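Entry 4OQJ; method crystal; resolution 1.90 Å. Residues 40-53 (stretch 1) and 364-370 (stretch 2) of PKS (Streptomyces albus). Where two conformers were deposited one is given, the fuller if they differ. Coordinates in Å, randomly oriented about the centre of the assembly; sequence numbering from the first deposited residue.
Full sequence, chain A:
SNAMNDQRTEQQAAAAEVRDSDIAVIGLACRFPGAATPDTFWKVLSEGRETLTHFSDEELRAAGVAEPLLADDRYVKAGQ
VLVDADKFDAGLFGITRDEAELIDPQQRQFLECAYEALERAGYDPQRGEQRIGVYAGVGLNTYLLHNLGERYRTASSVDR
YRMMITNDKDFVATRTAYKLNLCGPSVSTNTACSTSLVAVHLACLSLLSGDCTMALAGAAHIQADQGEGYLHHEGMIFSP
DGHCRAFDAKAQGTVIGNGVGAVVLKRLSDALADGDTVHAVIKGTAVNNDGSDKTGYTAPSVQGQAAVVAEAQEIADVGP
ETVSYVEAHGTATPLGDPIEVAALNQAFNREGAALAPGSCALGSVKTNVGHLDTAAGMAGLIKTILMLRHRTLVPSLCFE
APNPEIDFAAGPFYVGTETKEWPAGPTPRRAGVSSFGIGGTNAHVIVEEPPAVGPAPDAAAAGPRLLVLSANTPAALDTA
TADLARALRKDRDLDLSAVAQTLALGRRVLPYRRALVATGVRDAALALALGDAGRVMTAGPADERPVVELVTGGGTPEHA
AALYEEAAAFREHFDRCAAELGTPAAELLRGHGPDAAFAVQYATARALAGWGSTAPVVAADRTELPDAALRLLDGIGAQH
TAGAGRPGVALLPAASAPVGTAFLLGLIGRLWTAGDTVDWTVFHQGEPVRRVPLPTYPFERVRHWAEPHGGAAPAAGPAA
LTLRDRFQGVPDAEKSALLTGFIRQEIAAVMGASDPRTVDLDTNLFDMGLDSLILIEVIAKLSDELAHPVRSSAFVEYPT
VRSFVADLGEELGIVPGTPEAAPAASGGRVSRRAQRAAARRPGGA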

# COMPACT_ATOMS: atom_id res chain seq x y z
N THR A 40 -3.83 -29.59 -4.72
CA THR A 40 -3.50 -29.93 -6.10
C THR A 40 -2.22 -29.19 -6.53
O THR A 40 -1.50 -29.64 -7.42
CB THR A 40 -4.67 -29.63 -7.08
OG1 THR A 40 -5.18 -28.31 -6.89
CG2 THR A 40 -5.81 -30.62 -6.87
N PHE A 41 -1.94 -28.05 -5.91
CA PHE A 41 -0.71 -27.31 -6.22
C PHE A 41 0.48 -28.11 -5.69
O PHE A 41 1.51 -28.22 -6.35
CB PHE A 41 -0.75 -25.90 -5.61
CG PHE A 41 0.41 -25.01 -6.00
CD1 PHE A 41 0.94 -25.03 -7.29
CD2 PHE A 41 0.93 -24.11 -5.08
CE1 PHE A 41 2.01 -24.19 -7.64
CE2 PHE A 41 1.99 -23.25 -5.43
CZ PHE A 41 2.52 -23.30 -6.72
N TRP A 42 0.34 -28.68 -4.50
CA TRP A 42 1.40 -29.48 -3.94
C TRP A 42 1.65 -30.69 -4.82
O TRP A 42 2.78 -31.17 -4.91
CB TRP A 42 1.07 -29.93 -2.53
CG TRP A 42 2.13 -30.82 -1.99
CD1 TRP A 42 2.01 -32.12 -1.61
CD2 TRP A 42 3.51 -30.47 -1.79
NE1 TRP A 42 3.22 -32.60 -1.18
CE2 TRP A 42 4.16 -31.61 -1.28
CE3 TRP A 42 4.26 -29.30 -1.98
CZ2 TRP A 42 5.52 -31.62 -0.96
CZ3 TRP A 42 5.60 -29.31 -1.66
CH2 TRP A 42 6.22 -30.48 -1.16
N LYS A 43 0.61 -31.18 -5.48
CA LYS A 43 0.77 -32.31 -6.38
C LYS A 43 1.57 -31.91 -7.62
O LYS A 43 2.44 -32.65 -8.05
CB LYS A 43 -0.58 -32.90 -6.77
CG LYS A 43 -1.26 -33.64 -5.63
N VAL A 44 1.28 -30.74 -8.18
CA VAL A 44 2.05 -30.21 -9.30
C VAL A 44 3.52 -30.12 -8.91
O VAL A 44 4.40 -30.48 -9.69
CB VAL A 44 1.54 -28.81 -9.76
CG1 VAL A 44 2.54 -28.12 -10.69
CG2 VAL A 44 0.18 -28.95 -10.46
N LEU A 45 3.78 -29.63 -7.70
CA LEU A 45 5.13 -29.33 -7.25
C LEU A 45 5.93 -30.59 -6.93
O LEU A 45 7.05 -30.77 -7.42
CB LEU A 45 5.09 -28.44 -6.01
CG LEU A 45 4.56 -27.02 -6.20
CD1 LEU A 45 4.29 -26.38 -4.85
CD2 LEU A 45 5.56 -26.21 -7.00
N SER A 46 5.34 -31.46 -6.11
CA SER A 46 6.01 -32.68 -5.67
C SER A 46 6.17 -33.69 -6.80
O SER A 46 7.10 -34.50 -6.79
CB SER A 46 5.24 -33.32 -4.51
OG SER A 46 3.90 -33.62 -4.87
N GLU A 47 5.29 -33.62 -7.80
CA GLU A 47 5.38 -34.53 -8.95
C GLU A 47 6.22 -33.92 -10.06
O GLU A 47 6.43 -34.53 -11.10
CB GLU A 47 3.97 -34.89 -9.47
CG GLU A 47 3.15 -35.64 -8.45
CD GLU A 47 1.73 -35.96 -8.92
OE1 GLU A 47 1.35 -35.58 -10.04
OE2 GLU A 47 0.99 -36.61 -8.13
N GLY A 48 6.70 -32.70 -9.86
CA GLY A 48 7.58 -32.07 -10.83
C GLY A 48 6.93 -31.86 -12.19
O GLY A 48 7.55 -32.13 -13.21
N ARG A 49 5.70 -31.34 -12.22
CA ARG A 49 5.00 -31.16 -13.49
C ARG A 49 4.95 -29.71 -13.96
O ARG A 49 4.79 -28.77 -13.17
CB ARG A 49 3.59 -31.74 -13.38
CG ARG A 49 3.60 -33.28 -13.34
CD ARG A 49 2.21 -33.89 -13.43
NE ARG A 49 1.45 -33.73 -12.19
CZ ARG A 49 0.54 -32.79 -11.96
NH1 ARG A 49 0.25 -31.88 -12.90
NH2 ARG A 49 -0.09 -32.75 -10.80
N GLU A 50 5.11 -29.55 -15.28
CA GLU A 50 4.91 -28.28 -15.99
C GLU A 50 3.43 -28.19 -16.36
O GLU A 50 2.89 -29.15 -16.89
CB GLU A 50 5.73 -28.24 -17.28
CG GLU A 50 6.74 -27.17 -17.40
CD GLU A 50 7.37 -27.20 -18.78
OE1 GLU A 50 7.39 -28.28 -19.41
OE2 GLU A 50 7.82 -26.14 -19.25
N THR A 51 2.77 -27.06 -16.10
CA THR A 51 1.33 -26.97 -16.34
C THR A 51 0.99 -26.30 -17.66
O THR A 51 -0.18 -26.01 -17.96
CB THR A 51 0.65 -26.21 -15.20
OG1 THR A 51 1.28 -24.94 -15.07
CG2 THR A 51 0.79 -26.97 -13.90
N LEU A 52 2.03 -26.05 -18.46
CA LEU A 52 1.90 -25.47 -19.79
C LEU A 52 0.84 -26.19 -20.62
O LEU A 52 0.83 -27.42 -20.71
CB LEU A 52 3.24 -25.53 -20.51
CG LEU A 52 3.31 -24.82 -21.86
CD1 LEU A 52 3.16 -23.31 -21.65
CD2 LEU A 52 4.61 -25.15 -22.57
N THR A 53 -0.06 -25.41 -21.21
CA THR A 53 -1.06 -25.94 -22.12
C THR A 53 -0.63 -25.65 -23.56
O THR A 53 -0.26 -24.52 -23.87
CB THR A 53 -2.45 -25.31 -21.86
OG1 THR A 53 -2.90 -25.67 -20.54
CG2 THR A 53 -3.48 -25.80 -22.89
N SER A 364 12.71 -22.21 -8.91
CA SER A 364 11.72 -21.25 -9.39
C SER A 364 10.41 -21.91 -9.82
O SER A 364 10.41 -22.75 -10.72
CB SER A 364 12.26 -20.44 -10.56
OG SER A 364 11.23 -19.59 -11.05
N VAL A 365 9.31 -21.53 -9.17
CA VAL A 365 7.99 -22.04 -9.54
C VAL A 365 7.57 -21.53 -10.93
O VAL A 365 6.64 -22.05 -11.54
CB VAL A 365 6.92 -21.65 -8.51
CG1 VAL A 365 6.54 -20.15 -8.60
CG2 VAL A 365 5.70 -22.54 -8.65
N LYS A 366 8.25 -20.51 -11.44
CA LYS A 366 7.96 -20.08 -12.80
C LYS A 366 8.25 -21.22 -13.79
O LYS A 366 7.70 -21.23 -14.89
CB LYS A 366 8.75 -18.82 -13.15
CG LYS A 366 8.27 -17.60 -12.34
CD LYS A 366 8.88 -16.32 -12.82
CE LYS A 366 8.34 -15.12 -12.03
NZ LYS A 366 8.59 -15.29 -10.58
N THR A 367 9.08 -22.20 -13.40
CA THR A 367 9.37 -23.34 -14.28
C THR A 367 8.19 -24.32 -14.34
O THR A 367 8.07 -25.08 -15.30
CB THR A 367 10.64 -24.12 -13.85
OG1 THR A 367 10.41 -24.80 -12.60
CG2 THR A 367 11.84 -23.19 -13.72
N ASN A 368 7.34 -24.29 -13.31
CA ASN A 368 6.12 -25.11 -13.30
C ASN A 368 4.98 -24.39 -14.02
O ASN A 368 4.36 -24.94 -14.94
CB ASN A 368 5.66 -25.44 -11.87
CG ASN A 368 6.71 -26.15 -11.04
OD1 ASN A 368 7.58 -25.53 -10.44
ND2 ASN A 368 6.59 -27.46 -10.97
N VAL A 369 4.67 -23.16 -13.58
CA VAL A 369 3.41 -22.51 -13.95
C VAL A 369 3.58 -21.22 -14.75
O VAL A 369 2.59 -20.56 -15.06
CB VAL A 369 2.55 -22.19 -12.69
CG1 VAL A 369 2.21 -23.45 -11.93
CG2 VAL A 369 3.25 -21.17 -11.78
N GLY A 370 4.82 -20.88 -15.09
CA GLY A 370 5.12 -19.61 -15.72
C GLY A 370 5.12 -18.43 -14.77
O GLY A 370 5.08 -18.58 -13.55
O HOH W 1 8.33 -29.16 -9.29

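The bump in this contact is Asn-368, and the hollow is the place where the helix of 40-46 ends and the chain passes into the loop that carries Arg-49, Glu-50 and Thr-51. Asn-368 has the largest covered area of any residue in either stretch. Its CA-to-CB bond points sideways, but with chi1 in m the amide end comes nearer the first stretch, among Val-44, Leu-45 and Arg-49. There ND2 spends both of its hydrogens: it donates to Arg-49 O at 3.1 Å, nearly straight at 159°, and to water 1, 3.0 Å from ND2. That water in turn donates to Leu-45 O (2.8 Å from the water oxygen), so a single amide holds the loop carbonyl of Arg-49 directly and the helix carbonyl of Leu-45 through a water.

The helix beside the hollow ends at a Schellman motif with Gly-48 as its positive-phi residue, a conformation that favours glycine, with Gly-48 N bonded to Leu-45 O (3.1 Å) and Arg-49 N to Val-44 O (3.0 Å). Arg-49 O is then left to receive the asparagine, while the Arg-49 CA-to-CB bond points away from the contact and its side chain pairs with Glu-47, Arg-49 NE to Glu-47 OE1 at 2.8 Å.

The backbone of Asn-368 makes the second anchor. Thr-51 N donates to Asn-368 O at 2.9 Å and 172°, and Glu-50 CA lies 3.5 Å from the same oxygen in a CA-H...O contact. One residue thus grips the loop at two points, by side chain and by main chain.

Beside this polar clasp the packing is apolar. Val-365 has its CA-to-CB bond toward the first stretch, and its CG2 rests against both Phe-41 CZ (3.8 Å), at the edge of the ring, and Leu-45 CD2 (4.0 Å), as a methyl bump in the shallow groove that these two side chains make. Val-369 CG1 sits more loosely, 4.4 Å from Phe-41 CE1, but also lies 3.6 Å from Thr-51 OG1. The pattern is compact: hydrogen bonds to the loop after the helix, valine methyls against the helix side chains.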